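Local coordinates for protein toxin-antitoxin system antitoxin MntA family (Shewanella oneidensis MR-1, PDB 6M6U) that neutralises its cognate mRNA nuclease toxin HepT, mainly by transferring three successive AMP units from ATP onto a tyrosine of the toxin, at the interface of chains A and B. Coordinates in Å, arbitrary orientation; residue numbers count along the deposited sequence, not the author numbering. Chains: chain A, Toxin-antitoxin system antitoxin MntA family; chain B, Toxin-antitoxin system toxin HepN family.

The interface of chains A and B. Residues chain A 101-102, 105; chain B 4, 52, 56.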
loop_
_atom_site.group_PDB
_atom_site.type_symbol
_atom_site.label_atom_id
_atom_site.label_comp_id
_atom_site.label_asym_id
_atom_site.label_seq_id
_atom_site.Cartn_x
_atom_site.Cartn_y
_atom_site.Cartn_z
ATOM N N GLU A 101 -8.007 -10.482 35.990
ATOM C CA GLU A 101 -9.332 -11.065 36.174
ATOM C C GLU A 101 -10.421 -10.001 36.121
ATOM O O GLU A 101 -11.476 -10.216 35.515
ATOM C CB GLU A 101 -9.370 -11.833 37.491
ATOM C CG GLU A 101 -8.405 -13.006 37.524
ATOM C CD GLU A 101 -8.251 -13.612 38.907
ATOM O OE1 GLU A 101 -8.778 -13.032 39.880
ATOM O OE2 GLU A 101 -7.591 -14.668 39.018
ATOM N N LEU A 102 -10.183 -8.845 36.747
ATOM C CA LEU A 102 -11.104 -7.718 36.606
ATOM C C LEU A 102 -11.300 -7.356 35.139
ATOM O O LEU A 102 -12.432 -7.164 34.679
ATOM C CB LEU A 102 -10.583 -6.509 37.389
ATOM C CG LEU A 102 -10.695 -6.588 38.914
ATOM C CD1 LEU A 102 -10.123 -5.340 39.577
ATOM C CD2 LEU A 102 -12.146 -6.794 39.319
ATOM N N VAL A 105 -13.451 -10.106 33.319
ATOM C CA VAL A 105 -14.870 -10.096 33.679
ATOM C C VAL A 105 -15.582 -8.926 33.011
ATOM O O VAL A 105 -16.648 -9.088 32.405
ATOM C CB VAL A 105 -15.037 -10.063 35.211
ATOM C CG1 VAL A 105 -16.423 -9.553 35.597
ATOM C CG2 VAL A 105 -14.813 -11.446 35.785
ATOM N N ILE B 4 -12.927 -11.539 43.330
ATOM C CA ILE B 4 -14.026 -11.299 42.399
ATOM C C ILE B 4 -15.258 -12.088 42.821
ATOM O O ILE B 4 -16.377 -11.562 42.842
ATOM C CB ILE B 4 -13.598 -11.643 40.961
ATOM C CG1 ILE B 4 -12.869 -10.459 40.330
ATOM C CG2 ILE B 4 -14.800 -12.047 40.117
ATOM C CD1 ILE B 4 -12.362 -10.735 38.940
ATOM N N ASP B 52 -21.138 -12.828 35.912
ATOM C CA ASP B 52 -19.726 -12.498 36.075
ATOM C C ASP B 52 -18.981 -13.614 36.796
ATOM O O ASP B 52 -17.833 -13.921 36.458
ATOM C CB ASP B 52 -19.568 -11.178 36.829
ATOM C CG ASP B 52 -19.992 -9.973 36.004
ATOM O OD1 ASP B 52 -20.235 -10.129 34.785
ATOM O OD2 ASP B 52 -20.077 -8.866 36.579
ATOM N N HIS B 56 -16.087 -15.803 35.001
ATOM C CA HIS B 56 -14.797 -15.863 35.678
ATOM C C HIS B 56 -14.302 -17.300 35.790
ATOM O O HIS B 56 -13.155 -17.603 35.436
ATOM C CB HIS B 56 -14.919 -15.212 37.057
ATOM C CG HIS B 56 -13.712 -15.379 37.926
ATOM N ND1 HIS B 56 -12.598 -14.576 37.813
ATOM C CD2 HIS B 56 -13.457 -16.236 38.943
ATOM C CE1 HIS B 56 -11.703 -14.939 38.714
ATOM N NE2 HIS B 56 -12.200 -15.944 39.414
#
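B:Ile4 of the toxin pushes its CD1 methyl end-on against the antitoxin helix, 3.5 Å from CB of A:Glu101 and close to the backbone where A:Glu101 joins A:Leu102. Its side chain is extended beyond CG1 (chi2 177°), which carries that methyl far enough to touch main chain, and a slim, unbranched end of this kind probably suits close approach to a helix backbone. Slanting across it, the branched end of A:Leu102 supplies a methyl, CD2, 3.9 Å from CG1 of B:Ile4, while CG2 of A:Val105 comes within 4.1 Å of CD1 from another direction, roughly at right angles to A:Leu102. Aliphatic groups are thus contributed by both chains, and A:Val105 and B:Ile4 each bury 55 Å².

A:Val105 also packs against B:Asp52. Its CG1 methyl, anti to the backbone N (chi1 159°), meets CB and comes within 3.6 Å of the carboxylate carbon CG, the two side chains crossing nearly at right angles; a short acid can thus offer its carbon part to the contact. The other methyl, CG2, rests 4.0 Å from CB of B:His56, so one short beta-branched residue serves two neighbours a helical turn apart.

The polar margin is formed by A:Glu101 and B:His56. The carboxylate carbon CD sits at the rim of the imidazole, in its plane, 3.7 Å from CE1, with the two planes turned 84° apart. OE1 and NE2 are 4.5 Å apart, too far for a direct bond, yet the acid could favour a protonated histidine. Within the toxin, CG2 of B:Ile4 covers one face of the ring towards its rim and may help to steady it.

The antitoxin residues lie near the start of its long C-terminal helix 97-125, important for toxin binding, which packs against toxin helices 3-23 and 33-60 in the HepT(6):MntA(2) heterooctamer.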